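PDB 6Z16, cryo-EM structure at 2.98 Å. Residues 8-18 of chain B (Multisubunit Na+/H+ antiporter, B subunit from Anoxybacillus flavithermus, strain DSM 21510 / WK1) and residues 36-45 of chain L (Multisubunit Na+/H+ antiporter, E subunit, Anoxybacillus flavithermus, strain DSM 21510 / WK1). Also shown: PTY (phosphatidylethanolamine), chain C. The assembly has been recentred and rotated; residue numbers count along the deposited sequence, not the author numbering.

Chain B 8-18: LRTTTAVVTPI
Chain L 36-45: FILFILRRFF

How do the two backbones lie against each other? Chain B is helical throughout Leu B8 to Ile B18, as part of a longer helix, with a kink where the N atoms of Pro B17 and Ile B18 make no regular bond to the preceding turn; Pro B17 has no amide hydrogen to give, and Ile B18 N has only a weak bond to Val B15 O at 3.3 Å. In chain L the helix that enters at Phe L36 runs on through Ile L40, Leu L41 leaves helical phi/psi at -100/38, and Arg L42 to Phe L44 return to helical angles without the regular bonds. The chains run in opposite directions: Ala B13 CA lies 7.2 Å from Leu L41 CA, and Pro B17 CA lies 6.4 Å from Ile L37 CA. No hydrogen bond crosses between them.

What does Phe L44 pack on? Its CB points toward chain B, and with chi1 -62° (m) and chi2 -77° the ring presents one face to Ala B13. Ala B13 CB sits 3.7 Å from the centroid of the Phe L44 ring, 13° off the ring normal, a CH-pi contact; its closest ring atom is Phe L44 CE2, at 3.6 Å from Ala B13 CB. The small methyl thus rests almost centrally over the ring. One turn earlier, Arg B9 O approaches Phe L44 CE1 obliquely at 3.8 Å.

How do the aliphatic side chains meet around the proline? Pro B17, its ring puckered C-gamma exo, touches two residues spaced one turn apart. Pro B17 CB is 3.8 Å from Ile L37 CG2, and Pro B17 CG is 3.8 Å from Leu L41 CD1. Both partners point toward chain B with chi1 m and chi2 t: -68° and 165° for Ile L37, -64° and 173° for Leu L41. The Leu L41 side chain, m then t, also brings its CD1 to 3.8 Å from Ala B13 O.

Why are Thr B12 and Thr B16 in the m rotamer, and where do the arginines go? At chi1 -59° and -57°, Thr B12 and Thr B16 turn their hydroxyls back along the helix: Thr B12 OG1 donates to Leu B8 O at 2.6 Å, and Thr B16 OG1 to Thr B12 O at 2.7 Å. Arg B9 (m, t, m; chi4 113°) and the extended Arg L43 (t, t, t; chi4 -85°) bring like charges close, with Arg B9 NH1 4.4 Å from Arg L43 NH1; Arg B9 NH2 is hydrogen-bonded elsewhere in the structure.

Where does the lipid enter? Phosphatidylethanolamine reaches both chains, its O10 lying 2.9 Å from Ala B13 O and its O12 2.7 Å from Phe L44 O.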

ATOM      1  N   LEU B   8      17.353 -20.954  19.579  1.00 55.39           N
ATOM      2  CA  LEU B   8      17.048 -19.846  20.480  1.00 53.00           C
ATOM      3  C   LEU B   8      17.282 -18.497  19.816  1.00 58.93           C
ATOM      4  O   LEU B   8      16.447 -17.594  19.940  1.00 58.76           O
ATOM      5  CB  LEU B   8      17.884 -19.958  21.752  1.00 53.22           C
ATOM      6  CG  LEU B   8      17.658 -18.846  22.779  1.00 53.95           C
ATOM      7  CD1 LEU B   8      16.216 -18.830  23.244  1.00 64.32           C
ATOM      8  CD2 LEU B   8      18.597 -19.000  23.953  1.00 62.91           C
ATOM      9  N   ARG B   9      18.397 -18.345  19.090  1.00 55.19           N
ATOM     10  CA  ARG B   9      18.675 -17.080  18.415  1.00 48.21           C
ATOM     11  C   ARG B   9      17.678 -16.807  17.297  1.00 47.69           C
ATOM     12  O   ARG B   9      17.244 -15.663  17.118  1.00 57.61           O
ATOM     13  CB  ARG B   9      20.102 -17.059  17.873  1.00 48.34           C
ATOM     14  CG  ARG B   9      21.163 -16.907  18.948  1.00 65.67           C
ATOM     15  CD  ARG B   9      22.548 -16.705  18.361  1.00 75.62           C
ATOM     16  NE  ARG B   9      23.066 -17.899  17.710  1.00 86.52           N
ATOM     17  CZ  ARG B   9      23.277 -18.005  16.404  1.00 93.82           C
ATOM     18  NH1 ARG B   9      23.006 -16.986  15.601  1.00 90.44           N
ATOM     19  NH2 ARG B   9      23.755 -19.131  15.897  1.00 92.31           N
ATOM     20  N   THR B  10      17.262 -17.840  16.561  1.00 42.37           N
ATOM     21  CA  THR B  10      16.341 -17.569  15.463  1.00 39.69           C
ATOM     22  C   THR B  10      14.927 -17.297  15.968  1.00 41.80           C
ATOM     23  O   THR B  10      14.238 -16.404  15.445  1.00 44.47           O
ATOM     24  CB  THR B  10      16.350 -18.720  14.466  1.00 41.67           C
ATOM     25  OG1 THR B  10      17.703 -19.033  14.126  1.00 42.93           O
ATOM     26  CG2 THR B  10      15.659 -18.283  13.197  1.00 54.17           C
ATOM     27  N   THR B  11      14.485 -18.008  17.011  1.00 46.12           N
ATOM     28  CA  THR B  11      13.183 -17.667  17.564  1.00 52.53           C
ATOM     29  C   THR B  11      13.219 -16.337  18.311  1.00 66.53           C
ATOM     30  O   THR B  11      12.202 -15.645  18.340  1.00 66.09           O
ATOM     31  CB  THR B  11      12.633 -18.791  18.453  1.00 60.13           C
ATOM     32  OG1 THR B  11      11.253 -18.536  18.731  1.00 66.94           O
ATOM     33  CG2 THR B  11      13.360 -18.888  19.777  1.00 75.56           C
ATOM     34  N   THR B  12      14.382 -15.913  18.819  1.00 67.08           N
ATOM     35  CA  THR B  12      14.497 -14.575  19.384  1.00 63.84           C
ATOM     36  C   THR B  12      14.383 -13.518  18.297  1.00 49.62           C
ATOM     37  O   THR B  12      13.696 -12.505  18.480  1.00 44.60           O
ATOM     38  CB  THR B  12      15.822 -14.448  20.133  1.00 65.30           C
ATOM     39  OG1 THR B  12      15.869 -15.431  21.172  1.00 57.07           O
ATOM     40  CG2 THR B  12      15.973 -13.073  20.750  1.00 61.30           C
ATOM     41  N   ALA B  13      15.011 -13.769  17.144  1.00 50.26           N
ATOM     42  CA  ALA B  13      14.939 -12.842  16.020  1.00 58.72           C
ATOM     43  C   ALA B  13      13.527 -12.706  15.470  1.00 54.87           C
ATOM     44  O   ALA B  13      13.146 -11.622  15.025  1.00 51.44           O
ATOM     45  CB  ALA B  13      15.889 -13.286  14.911  1.00 48.64           C
ATOM     46  N   VAL B  14      12.728 -13.778  15.494  1.00 57.25           N
ATOM     47  CA  VAL B  14      11.353 -13.641  15.008  1.00 54.20           C
ATOM     48  C   VAL B  14      10.344 -13.316  16.104  1.00 50.47           C
ATOM     49  O   VAL B  14       9.175 -13.048  15.790  1.00 44.89           O
ATOM     50  CB  VAL B  14      10.857 -14.902  14.275  1.00 64.58           C
ATOM     51  CG1 VAL B  14      11.762 -15.224  13.105  1.00 54.58           C
ATOM     52  CG2 VAL B  14      10.756 -16.061  15.227  1.00 70.59           C
ATOM     53  N   VAL B  15      10.744 -13.335  17.374  1.00 62.60           N
ATOM     54  CA  VAL B  15       9.827 -13.073  18.480  1.00 75.04           C
ATOM     55  C   VAL B  15       9.974 -11.641  18.998  1.00 71.55           C
ATOM     56  O   VAL B  15       8.982 -11.019  19.403  1.00 60.39           O
ATOM     57  CB  VAL B  15      10.029 -14.158  19.566  1.00 64.86           C
ATOM     58  CG1 VAL B  15       9.646 -13.704  20.938  1.00 52.00           C
ATOM     59  CG2 VAL B  15       9.139 -15.348  19.243  1.00 60.84           C
ATOM     60  N   THR B  16      11.185 -11.084  18.920  1.00 67.71           N
ATOM     61  CA  THR B  16      11.415  -9.703  19.353  1.00 63.11           C
ATOM     62  C   THR B  16      10.583  -8.625  18.626  1.00 57.70           C
ATOM     63  O   THR B  16      10.083  -7.721  19.326  1.00 57.51           O
ATOM     64  CB  THR B  16      12.926  -9.420  19.272  1.00 64.80           C
ATOM     65  OG1 THR B  16      13.633 -10.373  20.075  1.00 67.13           O
ATOM     66  CG2 THR B  16      13.258  -8.034  19.767  1.00 84.81           C
ATOM     67  N   PRO B  17      10.357  -8.657  17.290  1.00 53.49           N
ATOM     68  CA  PRO B  17       9.485  -7.625  16.695  1.00 51.44           C
ATOM     69  C   PRO B  17       8.047  -7.627  17.179  1.00 48.71           C
ATOM     70  O   PRO B  17       7.465  -6.545  17.296  1.00 50.51           O
ATOM     71  CB  PRO B  17       9.550  -7.937  15.194  1.00 50.21           C
ATOM     72  CG  PRO B  17      10.818  -8.566  15.013  1.00 48.51           C
ATOM     73  CD  PRO B  17      11.034  -9.402  16.209  1.00 52.99           C
ATOM     74  N   ILE B  18       7.461  -8.777  17.497  1.00 47.11           N
ATOM     75  CA  ILE B  18       6.068  -8.714  17.932  1.00 55.54           C
ATOM     76  C   ILE B  18       5.973  -8.236  19.382  1.00 52.66           C
ATOM     77  O   ILE B  18       4.993  -7.581  19.755  1.00 49.88           O
ATOM     78  CB  ILE B  18       5.350 -10.056  17.678  1.00 80.04           C
ATOM     79  CG1 ILE B  18       3.839  -9.883  17.821  1.00 97.27           C
ATOM     80  CG2 ILE B  18       5.823 -11.150  18.603  1.00 93.83           C
ATOM     81  CD1 ILE B  18       3.269  -8.863  16.879  1.00116.63           C
TER
ATOM     82  N   PHE L  36      12.813   1.155  12.937  1.00 75.46           N
ATOM     83  CA  PHE L  36      13.526   1.074  14.213  1.00 75.13           C
ATOM     84  C   PHE L  36      13.804  -0.376  14.608  1.00 65.14           C
ATOM     85  O   PHE L  36      14.905  -0.702  15.080  1.00 60.39           O
ATOM     86  CB  PHE L  36      12.725   1.779  15.309  1.00100.52           C
ATOM     87  CG  PHE L  36      12.642   3.276  15.149  1.00136.17           C
ATOM     88  CD1 PHE L  36      13.508   3.959  14.303  1.00141.42           C
ATOM     89  CD2 PHE L  36      11.690   4.002  15.848  1.00143.27           C
ATOM     90  CE1 PHE L  36      13.420   5.328  14.155  1.00138.09           C
ATOM     91  CE2 PHE L  36      11.600   5.374  15.708  1.00143.52           C
ATOM     92  CZ  PHE L  36      12.467   6.036  14.861  1.00142.00           C
ATOM     93  N   ILE L  37      12.826  -1.258  14.382  1.00 65.35           N
ATOM     94  CA  ILE L  37      12.965  -2.667  14.748  1.00 64.18           C
ATOM     95  C   ILE L  37      14.032  -3.359  13.904  1.00 65.07           C
ATOM     96  O   ILE L  37      14.854  -4.119  14.429  1.00 68.70           O
ATOM     97  CB  ILE L  37      11.595  -3.357  14.639  1.00 61.32           C
ATOM     98  CG1 ILE L  37      10.685  -2.815  15.722  1.00 59.30           C
ATOM     99  CG2 ILE L  37      11.702  -4.851  14.792  1.00 63.11           C
ATOM    100  CD1 ILE L  37       9.276  -3.136  15.509  1.00 49.34           C
ATOM    101  N   LEU L  38      14.060  -3.092  12.597  1.00 60.41           N
ATOM    102  CA  LEU L  38      15.142  -3.608  11.766  1.00 65.75           C
ATOM    103  C   LEU L  38      16.485  -2.972  12.079  1.00 67.63           C
ATOM    104  O   LEU L  38      17.516  -3.588  11.798  1.00 66.82           O
ATOM    105  CB  LEU L  38      14.849  -3.412  10.282  1.00 79.17           C
ATOM    106  CG  LEU L  38      14.132  -4.512   9.507  1.00 82.21           C
ATOM    107  CD1 LEU L  38      12.680  -4.605   9.853  1.00 82.98           C
ATOM    108  CD2 LEU L  38      14.293  -4.232   8.049  1.00 90.16           C
ATOM    109  N   PHE L  39      16.510  -1.753  12.631  1.00 68.67           N
ATOM    110  CA  PHE L  39      17.786  -1.238  13.114  1.00 61.79           C
ATOM    111  C   PHE L  39      18.262  -1.995  14.347  1.00 58.54           C
ATOM    112  O   PHE L  39      19.473  -2.137  14.551  1.00 56.69           O
ATOM    113  CB  PHE L  39      17.704   0.257  13.416  1.00 71.01           C
ATOM    114  CG  PHE L  39      19.000   0.831  13.906  1.00 88.15           C
ATOM    115  CD1 PHE L  39      20.073   0.972  13.041  1.00 89.86           C
ATOM    116  CD2 PHE L  39      19.159   1.204  15.231  1.00 87.75           C
ATOM    117  CE1 PHE L  39      21.277   1.475  13.482  1.00 90.96           C
ATOM    118  CE2 PHE L  39      20.362   1.711  15.678  1.00 84.10           C
ATOM    119  CZ  PHE L  39      21.420   1.848  14.800  1.00 92.92           C
ATOM    120  N   ILE L  40      17.335  -2.483  15.176  1.00 56.26           N
ATOM    121  CA  ILE L  40      17.740  -3.294  16.323  1.00 59.61           C
ATOM    122  C   ILE L  40      18.332  -4.624  15.863  1.00 59.08           C
ATOM    123  O   ILE L  40      19.345  -5.089  16.398  1.00 51.90           O
ATOM    124  CB  ILE L  40      16.547  -3.493  17.276  1.00 66.70           C
ATOM    125  CG1 ILE L  40      16.074  -2.145  17.812  1.00 84.16           C
ATOM    126  CG2 ILE L  40      16.913  -4.384  18.441  1.00 62.23           C
ATOM    127  CD1 ILE L  40      14.764  -2.212  18.558  1.00 99.67           C
ATOM    128  N   LEU L  41      17.760  -5.216  14.818  1.00 68.79           N
ATOM    129  CA  LEU L  41      18.091  -6.572  14.383  1.00 64.38           C
ATOM    130  C   LEU L  41      19.054  -6.596  13.202  1.00 70.44           C
ATOM    131  O   LEU L  41      18.919  -7.434  12.312  1.00 75.45           O
ATOM    132  CB  LEU L  41      16.812  -7.328  14.044  1.00 55.68           C
ATOM    133  CG  LEU L  41      15.871  -7.540  15.231  1.00 62.09           C
ATOM    134  CD1 LEU L  41      14.552  -8.136  14.784  1.00 55.43           C
ATOM    135  CD2 LEU L  41      16.530  -8.420  16.275  1.00 65.13           C
ATOM    136  N   ARG L  42      20.037  -5.693  13.162  1.00 67.07           N
ATOM    137  CA  ARG L  42      20.987  -5.648  12.053  1.00 57.55           C
ATOM    138  C   ARG L  42      21.966  -6.809  12.053  1.00 62.78           C
ATOM    139  O   ARG L  42      22.625  -7.041  11.037  1.00 68.02           O
ATOM    140  CB  ARG L  42      21.803  -4.366  12.107  1.00 48.45           C
ATOM    141  CG  ARG L  42      21.051  -3.105  11.843  1.00 44.49           C
ATOM    142  CD  ARG L  42      21.974  -1.931  12.080  1.00 47.37           C
ATOM    143  NE  ARG L  42      22.289  -1.787  13.499  1.00 54.97           N
ATOM    144  CZ  ARG L  42      23.492  -1.987  14.026  1.00 63.49           C
ATOM    145  NH1 ARG L  42      24.507  -2.347  13.253  1.00 69.13           N
ATOM    146  NH2 ARG L  42      23.680  -1.835  15.328  1.00 56.89           N
ATOM    147  N   ARG L  43      22.103  -7.516  13.174  1.00 70.75           N
ATOM    148  CA  ARG L  43      23.144  -8.529  13.294  1.00 77.62           C
ATOM    149  C   ARG L  43      22.826  -9.766  12.467  1.00 79.73           C
ATOM    150  O   ARG L  43      23.736 -10.397  11.918  1.00 76.74           O
ATOM    151  CB  ARG L  43      23.324  -8.903  14.763  1.00 82.14           C
ATOM    152  CG  ARG L  43      24.501  -9.806  15.036  1.00 90.09           C
ATOM    153  CD  ARG L  43      24.582 -10.204  16.492  1.00 83.45           C
ATOM    154  NE  ARG L  43      25.742 -11.051  16.734  1.00 94.77           N
ATOM    155  CZ  ARG L  43      25.751 -12.368  16.561  1.00103.51           C
ATOM    156  NH1 ARG L  43      24.663 -12.993  16.129  1.00101.62           N
ATOM    157  NH2 ARG L  43      26.853 -13.061  16.805  1.00108.79           N
ATOM    158  N   PHE L  44      21.545 -10.112  12.345  1.00 83.54           N
ATOM    159  CA  PHE L  44      21.165 -11.354  11.686  1.00 86.38           C
ATOM    160  C   PHE L  44      21.294 -11.270  10.174  1.00 83.36           C
ATOM    161  O   PHE L  44      21.602 -12.279   9.530  1.00 82.68           O
ATOM    162  CB  PHE L  44      19.736 -11.726  12.065  1.00 93.41           C
ATOM    163  CG  PHE L  44      19.552 -11.966  13.527  1.00104.06           C
ATOM    164  CD1 PHE L  44      19.984 -13.147  14.106  1.00102.55           C
ATOM    165  CD2 PHE L  44      18.944 -11.011  14.323  1.00104.53           C
ATOM    166  CE1 PHE L  44      19.816 -13.367  15.456  1.00103.01           C
ATOM    167  CE2 PHE L  44      18.774 -11.225  15.672  1.00103.85           C
ATOM    168  CZ  PHE L  44      19.205 -12.404  16.237  1.00102.75           C
ATOM    169  N   PHE L  45      21.066 -10.094   9.595  1.00 78.48           N
ATOM    170  CA  PHE L  45      21.174  -9.927   8.157  1.00 66.99           C
ATOM    171  C   PHE L  45      22.639  -9.962   7.733  1.00 78.43           C
ATOM    172  O   PHE L  45      23.560  -9.907   8.553  1.00 79.87           O
ATOM    173  CB  PHE L  45      20.514  -8.625   7.726  1.00 45.36           C
ATOM    174  CG  PHE L  45      19.059  -8.556   8.061  1.00 64.00           C
ATOM    175  CD1 PHE L  45      18.129  -9.242   7.301  1.00 74.61           C
ATOM    176  CD2 PHE L  45      18.617  -7.811   9.138  1.00 70.79           C
ATOM    177  CE1 PHE L  45      16.784  -9.186   7.608  1.00 86.01           C
ATOM    178  CE2 PHE L  45      17.270  -7.748   9.451  1.00 84.49           C
ATOM    179  CZ  PHE L  45      16.355  -8.436   8.685  1.00 87.83           C
TER
HETATM  180  C1  PTY C 201      14.281 -13.824   9.776  1.00124.11           C
HETATM  181  C2  PTY C 201      18.385 -12.772   5.229  1.00134.18           C
HETATM  182  C3  PTY C 201      18.893 -13.819   6.240  1.00139.01           C
HETATM  183  O4  PTY C 201      13.475 -14.215   8.641  1.00115.50           O
HETATM  184  C5  PTY C 201      16.137 -12.108   9.892  1.00139.83           C
HETATM  185  C6  PTY C 201      14.694 -12.389   9.555  1.00129.42           C
HETATM  186  O7  PTY C 201      13.741 -11.440  10.159  1.00122.60           O
HETATM  187  C8  PTY C 201      13.454 -11.454  11.480  1.00122.37           C
HETATM  188  O10 PTY C 201      14.148 -11.944  12.331  1.00130.27           O
HETATM  189  C11 PTY C 201      12.141 -10.780  11.739  1.00117.19           C
HETATM  190  C12 PTY C 201      11.096 -11.172  10.706  1.00116.77           C
HETATM  191  C13 PTY C 201       9.800 -11.681  11.306  1.00116.09           C
HETATM  192  C14 PTY C 201       9.036 -10.650  12.113  1.00127.54           C
HETATM  193  C15 PTY C 201       7.686 -11.151  12.596  1.00134.35           C
HETATM  194  C16 PTY C 201       6.747 -11.531  11.466  1.00135.80           C
HETATM  195  C17 PTY C 201       5.461 -12.205  11.920  1.00142.35           C
HETATM  196  C18 PTY C 201       4.557 -11.324  12.768  1.00142.81           C
HETATM  197  C19 PTY C 201       3.246 -11.986  13.164  1.00139.95           C
HETATM  198  C20 PTY C 201       2.410 -12.448  11.982  1.00131.72           C
HETATM  199  C30 PTY C 201      12.622 -15.224   8.811  1.00107.40           C
HETATM  200  C31 PTY C 201      11.873 -15.510   7.544  1.00116.36           C
HETATM  201  O30 PTY C 201      12.485 -15.818   9.844  1.00112.98           O
HETATM  202  C32 PTY C 201      10.847 -14.441   7.198  1.00119.09           C
HETATM  203  C33 PTY C 201       9.716 -14.367   8.207  1.00119.56           C
HETATM  204  C34 PTY C 201       8.456 -13.700   7.675  1.00123.27           C
HETATM  205  C35 PTY C 201       7.256 -13.854   8.591  1.00125.21           C
HETATM  206  C36 PTY C 201       5.945 -13.406   7.969  1.00125.96           C
HETATM  207  C37 PTY C 201       5.552 -14.194   6.730  1.00123.35           C
HETATM  208  P1  PTY C 201      17.851 -13.595   8.679  1.00169.11           P
HETATM  209  O11 PTY C 201      17.804 -14.058   7.163  1.00154.63           O
HETATM  210  O12 PTY C 201      19.100 -13.107   8.890  1.00174.45           O
HETATM  211  O13 PTY C 201      17.461 -14.634   9.532  1.00166.76           O
HETATM  212  O14 PTY C 201      16.928 -12.464   8.740  1.00157.92           O
HETATM  213  N1  PTY C 201      19.485 -11.873   4.880  1.00133.57           N